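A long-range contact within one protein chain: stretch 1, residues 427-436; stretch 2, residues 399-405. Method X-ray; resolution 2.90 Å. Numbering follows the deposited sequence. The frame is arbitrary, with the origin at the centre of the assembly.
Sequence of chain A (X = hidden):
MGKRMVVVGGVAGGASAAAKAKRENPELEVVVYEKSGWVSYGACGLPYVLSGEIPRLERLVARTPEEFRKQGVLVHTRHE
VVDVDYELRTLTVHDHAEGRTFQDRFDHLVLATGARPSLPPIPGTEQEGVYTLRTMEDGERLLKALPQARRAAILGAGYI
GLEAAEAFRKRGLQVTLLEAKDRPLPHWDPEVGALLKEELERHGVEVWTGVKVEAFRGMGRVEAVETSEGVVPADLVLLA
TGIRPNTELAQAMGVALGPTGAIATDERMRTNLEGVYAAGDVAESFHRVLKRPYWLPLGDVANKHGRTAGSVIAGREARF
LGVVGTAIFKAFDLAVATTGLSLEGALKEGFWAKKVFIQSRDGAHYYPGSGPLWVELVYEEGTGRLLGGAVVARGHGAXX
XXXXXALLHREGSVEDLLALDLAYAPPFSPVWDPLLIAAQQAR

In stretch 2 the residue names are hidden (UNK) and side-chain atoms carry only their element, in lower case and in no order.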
# COMPACT_ATOMS: atom_id res chain seq x y z
N PRO A 427 13.68 -2.75 2.14
CA PRO A 427 13.17 -3.34 0.90
C PRO A 427 11.91 -2.63 0.36
O PRO A 427 11.62 -2.83 -0.84
CB PRO A 427 12.76 -4.71 1.34
CG PRO A 427 13.59 -5.00 2.50
CD PRO A 427 13.74 -3.74 3.24
N PHE A 428 11.19 -1.84 1.18
CA PHE A 428 9.78 -1.50 0.89
C PHE A 428 9.48 -0.04 0.65
O PHE A 428 8.70 0.32 -0.22
CB PHE A 428 8.84 -2.05 1.96
CG PHE A 428 8.92 -3.47 2.10
CD1 PHE A 428 8.72 -4.30 1.00
CD2 PHE A 428 9.19 -4.02 3.32
CE1 PHE A 428 8.80 -5.72 1.13
CE2 PHE A 428 9.26 -5.45 3.46
CZ PHE A 428 9.10 -6.29 2.39
N SER A 429 10.07 0.81 1.46
CA SER A 429 10.06 2.22 1.18
C SER A 429 11.34 2.84 1.78
O SER A 429 11.96 2.24 2.63
CB SER A 429 8.75 2.81 1.69
OG SER A 429 8.87 3.46 2.99
N PRO A 430 11.77 4.03 1.32
CA PRO A 430 12.86 4.81 1.95
C PRO A 430 12.43 5.25 3.38
O PRO A 430 11.26 5.07 3.65
CB PRO A 430 12.95 6.04 1.09
CG PRO A 430 12.13 5.80 -0.04
CD PRO A 430 11.11 4.77 0.26
N VAL A 431 13.28 5.81 4.25
CA VAL A 431 12.91 6.06 5.64
C VAL A 431 11.81 7.20 5.79
O VAL A 431 10.84 7.17 6.59
CB VAL A 431 14.19 6.32 6.45
CG1 VAL A 431 14.69 7.67 6.11
CG2 VAL A 431 13.93 6.26 7.91
N TRP A 432 11.89 8.19 4.94
CA TRP A 432 10.68 8.95 4.69
C TRP A 432 9.77 8.37 3.59
O TRP A 432 10.21 8.30 2.45
CB TRP A 432 11.09 10.34 4.28
CG TRP A 432 11.62 11.15 5.45
CD1 TRP A 432 12.89 11.45 5.69
CD2 TRP A 432 10.86 11.70 6.52
NE1 TRP A 432 12.99 12.18 6.82
CE2 TRP A 432 11.73 12.33 7.35
CE3 TRP A 432 9.52 11.74 6.80
CZ2 TRP A 432 11.32 12.98 8.50
CZ3 TRP A 432 9.12 12.34 7.91
CH2 TRP A 432 10.01 12.97 8.76
N ASP A 433 8.54 7.93 3.90
CA ASP A 433 7.71 7.32 2.84
C ASP A 433 7.48 8.34 1.74
O ASP A 433 7.38 9.49 2.05
CB ASP A 433 6.35 6.90 3.37
CG ASP A 433 5.57 6.11 2.34
OD1 ASP A 433 4.83 6.74 1.55
OD2 ASP A 433 5.68 4.85 2.33
N PRO A 434 7.36 7.92 0.48
CA PRO A 434 7.06 8.94 -0.50
C PRO A 434 5.78 9.71 -0.23
O PRO A 434 5.79 10.88 -0.57
CB PRO A 434 6.98 8.17 -1.77
CG PRO A 434 7.84 7.15 -1.60
CD PRO A 434 7.77 6.70 -0.19
N LEU A 435 4.71 9.16 0.35
CA LEU A 435 3.60 10.00 0.76
C LEU A 435 4.11 11.16 1.72
O LEU A 435 3.70 12.28 1.57
CB LEU A 435 2.53 9.15 1.40
CG LEU A 435 1.88 8.20 0.46
CD1 LEU A 435 1.02 7.25 1.22
CD2 LEU A 435 1.09 8.99 -0.47
N LEU A 436 4.96 10.90 2.70
CA LEU A 436 5.36 11.95 3.61
C LEU A 436 6.20 12.97 2.83
O LEU A 436 6.15 14.15 3.13
CB LEU A 436 6.14 11.42 4.85
CG LEU A 436 5.24 10.41 5.47
CD1 LEU A 436 5.87 9.95 6.66
CD2 LEU A 436 3.87 11.02 5.77
N UNK A 399 -0.18 2.13 -4.78
CA UNK A 399 -1.02 1.15 -3.87
C UNK A 399 -0.97 1.71 -2.46
O UNK A 399 -1.83 1.40 -1.63
c UNK A 399 -1.63 -2.73 -3.32
c UNK A 399 -2.91 -1.25 -4.59
c UNK A 399 -0.58 -0.40 -3.62
c UNK A 399 -1.84 -1.28 -3.41
N UNK A 400 0.10 2.48 -2.18
CA UNK A 400 0.02 3.56 -1.23
C UNK A 400 -1.23 4.48 -1.56
O UNK A 400 -1.75 5.15 -0.71
c UNK A 400 2.37 3.92 -0.28
n UNK A 400 4.49 3.61 -1.27
n UNK A 400 6.24 2.17 -1.56
c UNK A 400 3.70 4.56 -0.53
n UNK A 400 6.07 3.38 0.36
c UNK A 400 1.32 4.36 -1.24
c UNK A 400 5.60 3.05 -0.81
N UNK A 401 -1.73 4.48 -2.78
CA UNK A 401 -2.90 5.26 -3.09
C UNK A 401 -3.99 5.00 -2.07
O UNK A 401 -4.76 5.90 -1.77
c UNK A 401 -4.39 6.01 -4.96
c UNK A 401 -3.45 4.92 -4.49
c UNK A 401 -3.73 7.19 -5.36
c UNK A 401 -4.23 3.71 -4.47
N UNK A 402 -4.07 3.78 -1.53
CA UNK A 402 -5.12 3.44 -0.59
C UNK A 402 -5.09 4.39 0.62
O UNK A 402 -6.12 4.75 1.15
c UNK A 402 -5.72 1.05 -1.23
c UNK A 402 -5.09 1.94 -0.18
o UNK A 402 -5.50 -0.22 -1.24
o UNK A 402 -6.45 1.61 -2.10
N UNK A 403 -3.90 4.84 1.02
CA UNK A 403 -3.79 5.74 2.13
C UNK A 403 -4.56 7.03 1.86
O UNK A 403 -5.33 7.50 2.70
c UNK A 403 -1.72 4.85 3.05
c UNK A 403 -2.35 6.08 2.49
c UNK A 403 -2.34 7.14 3.61
N UNK A 404 -4.38 7.59 0.68
CA UNK A 404 -5.00 8.85 0.36
C UNK A 404 -6.47 8.66 0.24
O UNK A 404 -7.20 9.53 0.66
c UNK A 404 -4.44 9.41 -0.92
c UNK A 404 -2.59 10.74 -0.12
c UNK A 404 -2.94 9.63 -1.04
c UNK A 404 -2.70 9.97 -2.50
N UNK A 405 -6.91 7.53 -0.30
CA UNK A 405 -8.34 7.25 -0.27
C UNK A 405 -8.85 7.20 1.15
O UNK A 405 -9.92 7.74 1.43
c UNK A 405 -8.68 6.04 -0.99

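Position 399 carries four side-chain carbons in a chain that forks at its second atom, and all of them are out of reach of stretch 1. A four-carbon chain forked there is leucine, so this is Leu399, which takes no part in the contact.

Position 400 has three carbons in line, then a nitrogen, then a carbon bearing two further nitrogens. Its CA-to-CB bond points toward stretch 1, and its terminal nitrogens approach Asp433 and the carbonyl of Phe428. The planar three-nitrogen group identifies Arg400. NH1 of Arg400 lies 2.5 Å from OD2 of Asp433, a very short hydrogen bond (N-H...O angle 143°) that forms part of a salt bridge. NH2 of Arg400 donates a weak bond to O of Phe428, long at 3.4 Å although nearly straight at 166°. Both acceptors sit at the guanidinium edge, near its plane, where the N-H groups point.

Position 401 also shows four carbons, but the fork is at the first, with one arm two carbons long. That pattern is isoleucine. The CA-to-CB bond of Ile401 points away from stretch 1, and the side chain makes no contact with it.

At position 402 two carbons end in a pair of oxygens, the carboxylate of an aspartate. Asp402 leads its end away from stretch 1, and its OD1 is hydrogen-bonded elsewhere in the structure.

Position 403 has three carbons, the first bearing the other two. Its CB is 3.8 Å from CD1 of Leu435. The compact branched group is valine, and Val403 directs its CA-to-CB bond toward stretch 1.

Position 404 repeats the four carbons forked at the second, hence Leu404. Its CA-to-CB bond runs sideways, yet the end comes nearer, bringing CD2 of Leu404 to 4.1 Å from CD2 of Leu435.

Position 405 has a single carbon, the mark of alanine; Ala405 is out of reach.

The contact buries 297 Å² in all, with Arg400 and Leu435 supplying the largest shares, 112 and 91 Å². Its polar part depends on Asp433, which serves two purposes: OD2 pairs with Arg400, while OD1 of Asp433 accepts from N of Leu435 at 2.7 Å and caps the helix beginning just after it. The salt bridge is therefore anchored at the start of that helix. Leu435 supplies the apolar part, its CD1 also lying 3.8 Å from CB of Arg400, so the aliphatic base of the arginine joins Val403 and Leu404 in packing against this leucine while its charged end reaches the aspartate.

Stretch 2, residues 399-405: LRIDVLA
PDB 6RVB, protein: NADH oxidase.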